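Local coordinates for protein Phikz039 (Pseudomonas phage phikz, PDB 3ZBQ) that is a phage-encoded member of the tubulin/FtsZ superfamily, known as PhuZ, and holds guanosine-5'-diphosphate in its nucleotide pocket, at residues I240-Y246 against V258-G264. Residues are numbered along the deposited sequence; the frame is centred on the assembly and turned at random.
Sequences ISIASLY and VLTRTTG
Ser241-Tyr246 and Thr260-Gly264 are extended, parallel neighbouring strands of the tubulin-like C-terminal domain, their axes 4.7 Å apart at 18°. Strand 260-265 is an edge strand of the sheet within this chain. Val258-Leu259 is the loop leading into it, Leu259 at phi/psi -79/-48. Ser241 pairs with Thr260, and the register runs unbroken to Leu245 with Gly264. Ile240 O accepts from Thr260 N (3.0 Å) and weakly from Leu259 N (3.0 Å). Hydrogen bonds then zigzag: Ile242 N-Thr260 O, Thr262 N-Ile242 O and Ser244 N-Thr262 O (each 2.9 Å), Gly264 N-Ser244 O (2.8 Å), Tyr246 N-Gly264 O (3.1 Å). Ile240 (-94/-51) and Ser241 form a classic bulge opposite Ile280. Ala243 CB meets Thr262 CG2 at 3.8 Å, on the face covered by Trp208. On the other face, Ile242 CG2 touches Val258 CG1 of the loop before the strand (3.9 Å). Arg261, all-trans through chi3, salt-bridges Asp252. Its NH2 bonds Tyr246 OH weakly (2.8 Å). One water bridges Arg261 NE (2.7 Å) and Ser244 OG (2.6 Å), and Ser244 OG also bonds His277 ND1.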
ATOM      1  N   ILE A 240       3.146 -10.332 -16.077  1.00  5.89           N
ATOM      2  CA  ILE A 240       3.336 -11.656 -15.483  1.00  8.59           C
ATOM      3  C   ILE A 240       2.014 -12.410 -15.326  1.00  6.60           C
ATOM      4  O   ILE A 240       1.876 -13.561 -15.753  1.00  6.86           O
ATOM      5  CB  ILE A 240       4.023 -11.542 -14.108  1.00  6.47           C
ATOM      6  CG1 ILE A 240       5.424 -10.934 -14.270  1.00  6.99           C
ATOM      7  CG2 ILE A 240       4.071 -12.905 -13.405  1.00  3.02           C
ATOM      8  CD1 ILE A 240       6.047 -10.409 -12.961  1.00  8.82           C
ATOM      9  N   SER A 241       1.035 -11.747 -14.723  1.00  6.53           N
ATOM     10  CA  SER A 241      -0.228 -12.387 -14.369  1.00  5.80           C
ATOM     11  C   SER A 241      -1.385 -11.414 -14.573  1.00  6.37           C
ATOM     12  O   SER A 241      -1.350 -10.282 -14.085  1.00  6.73           O
ATOM     13  CB  SER A 241      -0.185 -12.869 -12.916  1.00  5.90           C
ATOM     14  OG  SER A 241      -1.295 -13.688 -12.602  1.00  7.04           O
ATOM     15  N   ILE A 242      -2.407 -11.849 -15.307  1.00  5.59           N
ATOM     16  CA  ILE A 242      -3.524 -10.964 -15.602  1.00  5.79           C
ATOM     17  C   ILE A 242      -4.856 -11.602 -15.254  1.00  7.41           C
ATOM     18  O   ILE A 242      -5.102 -12.775 -15.573  1.00  6.60           O
ATOM     19  CB  ILE A 242      -3.516 -10.479 -17.075  1.00  5.22           C
ATOM     20  CG1 ILE A 242      -4.683  -9.525 -17.318  1.00  8.29           C
ATOM     21  CG2 ILE A 242      -3.591 -11.659 -18.044  1.00  7.95           C
ATOM     22  CD1 ILE A 242      -4.628  -8.809 -18.663  1.00  9.30           C
ATOM     23  N   ALA A 243      -5.706 -10.831 -14.582  1.00  4.82           N
ATOM     24  CA  ALA A 243      -7.098 -11.217 -14.358  1.00  7.80           C
ATOM     25  C   ALA A 243      -8.002 -10.259 -15.120  1.00  8.09           C
ATOM     26  O   ALA A 243      -7.920  -9.052 -14.938  1.00  7.85           O
ATOM     27  CB  ALA A 243      -7.440 -11.183 -12.885  1.00  7.72           C
ATOM     28  N   SER A 244      -8.884 -10.799 -15.953  1.00  6.98           N
ATOM     29  CA  SER A 244      -9.748  -9.956 -16.768  1.00  9.76           C
ATOM     30  C   SER A 244     -11.227 -10.239 -16.505  1.00  9.53           C
ATOM     31  O   SER A 244     -11.629 -11.394 -16.366  1.00 10.27           O
ATOM     32  CB  SER A 244      -9.438 -10.149 -18.255  1.00 12.37           C
ATOM     33  OG  SER A 244      -8.096  -9.816 -18.564  1.00 11.37           O
ATOM     34  N   LEU A 245     -12.028  -9.176 -16.447  1.00  7.50           N
ATOM     35  CA  LEU A 245     -13.482  -9.300 -16.389  1.00 10.07           C
ATOM     36  C   LEU A 245     -14.116  -8.741 -17.656  1.00 10.07           C
ATOM     37  O   LEU A 245     -13.760  -7.651 -18.092  1.00 10.57           O
ATOM     38  CB  LEU A 245     -14.034  -8.539 -15.188  1.00  8.27           C
ATOM     39  CG  LEU A 245     -13.703  -9.123 -13.820  1.00 11.77           C
ATOM     40  CD1 LEU A 245     -14.245  -8.229 -12.699  1.00 13.36           C
ATOM     41  CD2 LEU A 245     -14.300 -10.506 -13.716  1.00 12.32           C
ATOM     42  N   TYR A 246     -15.053  -9.489 -18.235  1.00  8.11           N
ATOM     43  CA  TYR A 246     -15.823  -9.019 -19.385  1.00 10.79           C
ATOM     44  C   TYR A 246     -17.312  -9.115 -19.066  1.00 10.34           C
ATOM     45  O   TYR A 246     -17.742 -10.059 -18.399  1.00 11.58           O
ATOM     46  CB  TYR A 246     -15.520  -9.879 -20.614  1.00 11.93           C
ATOM     47  CG  TYR A 246     -14.053  -9.959 -20.958  1.00 10.27           C
ATOM     48  CD1 TYR A 246     -13.233 -10.919 -20.365  1.00  8.24           C
ATOM     49  CD2 TYR A 246     -13.487  -9.082 -21.874  1.00 11.23           C
ATOM     50  CE1 TYR A 246     -11.886 -10.996 -20.672  1.00 10.96           C
ATOM     51  CE2 TYR A 246     -12.144  -9.153 -22.191  1.00 13.04           C
ATOM     52  CZ  TYR A 246     -11.348 -10.108 -21.584  1.00 12.05           C
ATOM     53  OH  TYR A 246     -10.013 -10.178 -21.899  1.00 12.70           O
ATOM     54  N   VAL A 258       1.604 -13.686 -21.731  1.00  9.11           N
ATOM     55  CA  VAL A 258       1.525 -13.515 -20.286  1.00  7.51           C
ATOM     56  C   VAL A 258       1.702 -14.878 -19.633  1.00  8.39           C
ATOM     57  O   VAL A 258       1.407 -15.911 -20.257  1.00  7.18           O
ATOM     58  CB  VAL A 258       0.181 -12.828 -19.883  1.00  8.80           C
ATOM     59  CG1 VAL A 258      -1.006 -13.776 -20.062  1.00  8.95           C
ATOM     60  CG2 VAL A 258       0.238 -12.295 -18.457  1.00  8.90           C
ATOM     61  N   LEU A 259       2.203 -14.910 -18.402  1.00  7.80           N
ATOM     62  CA  LEU A 259       2.513 -16.201 -17.770  1.00  9.43           C
ATOM     63  C   LEU A 259       1.268 -16.891 -17.211  1.00  9.97           C
ATOM     64  O   LEU A 259       1.051 -18.079 -17.440  1.00  7.33           O
ATOM     65  CB  LEU A 259       3.578 -16.054 -16.683  1.00  7.36           C
ATOM     66  CG  LEU A 259       4.877 -15.385 -17.148  1.00  9.94           C
ATOM     67  CD1 LEU A 259       5.910 -15.386 -16.042  1.00 10.56           C
ATOM     68  CD2 LEU A 259       5.429 -16.100 -18.380  1.00 13.00           C
ATOM     69  N   THR A 260       0.458 -16.132 -16.479  1.00  5.87           N
ATOM     70  CA  THR A 260      -0.820 -16.614 -15.972  1.00  6.96           C
ATOM     71  C   THR A 260      -1.946 -15.674 -16.418  1.00  6.92           C
ATOM     72  O   THR A 260      -1.802 -14.452 -16.375  1.00  6.26           O
ATOM     73  CB  THR A 260      -0.796 -16.767 -14.433  1.00  8.49           C
ATOM     74  OG1 THR A 260       0.001 -17.902 -14.082  1.00  7.38           O
ATOM     75  CG2 THR A 260      -2.200 -16.960 -13.867  1.00  7.38           C
ATOM     76  N   ARG A 261      -3.048 -16.252 -16.890  1.00  7.27           N
ATOM     77  CA  ARG A 261      -4.227 -15.462 -17.245  1.00  7.13           C
ATOM     78  C   ARG A 261      -5.471 -16.130 -16.668  1.00  9.85           C
ATOM     79  O   ARG A 261      -5.652 -17.352 -16.765  1.00  8.46           O
ATOM     80  CB  ARG A 261      -4.354 -15.300 -18.768  1.00  9.37           C
ATOM     81  CG  ARG A 261      -5.583 -14.483 -19.220  1.00  9.35           C
ATOM     82  CD  ARG A 261      -5.556 -14.165 -20.716  1.00 10.85           C
ATOM     83  NE  ARG A 261      -6.630 -13.245 -21.095  1.00 12.82           N
ATOM     84  CZ  ARG A 261      -7.792 -13.603 -21.633  1.00 15.38           C
ATOM     85  NH1 ARG A 261      -8.056 -14.883 -21.890  1.00 16.24           N
ATOM     86  NH2 ARG A 261      -8.694 -12.674 -21.924  1.00 13.51           N
ATOM     87  N   THR A 262      -6.330 -15.331 -16.056  1.00  7.16           N
ATOM     88  CA  THR A 262      -7.615 -15.849 -15.613  1.00  8.62           C
ATOM     89  C   THR A 262      -8.698 -14.842 -15.987  1.00 10.00           C
ATOM     90  O   THR A 262      -8.450 -13.630 -16.011  1.00 10.49           O
ATOM     91  CB  THR A 262      -7.595 -16.183 -14.101  1.00  9.62           C
ATOM     92  OG1 THR A 262      -8.751 -16.954 -13.755  1.00 12.04           O
ATOM     93  CG2 THR A 262      -7.552 -14.915 -13.261  1.00  6.14           C
ATOM     94  N   THR A 263      -9.888 -15.336 -16.320  1.00  7.90           N
ATOM     95  CA  THR A 263     -10.973 -14.450 -16.741  1.00 10.70           C
ATOM     96  C   THR A 263     -12.273 -14.739 -16.002  1.00 11.03           C
ATOM     97  O   THR A 263     -12.521 -15.873 -15.582  1.00 11.81           O
ATOM     98  CB  THR A 263     -11.239 -14.523 -18.267  1.00 13.00           C
ATOM     99  OG1 THR A 263     -11.862 -15.773 -18.594  1.00 17.07           O
ATOM    100  CG2 THR A 263      -9.950 -14.381 -19.040  1.00 10.49           C
ATOM    101  N   GLY A 264     -13.104 -13.712 -15.853  1.00  8.11           N
ATOM    102  CA  GLY A 264     -14.429 -13.889 -15.280  1.00 10.72           C
ATOM    103  C   GLY A 264     -15.467 -13.178 -16.123  1.00 10.96           C
ATOM    104  O   GLY A 264     -15.144 -12.194 -16.795  1.00  9.81           O
TER
HETATM  105  O   HOH W   1      -6.895 -10.544 -20.769  1.00 17.89           O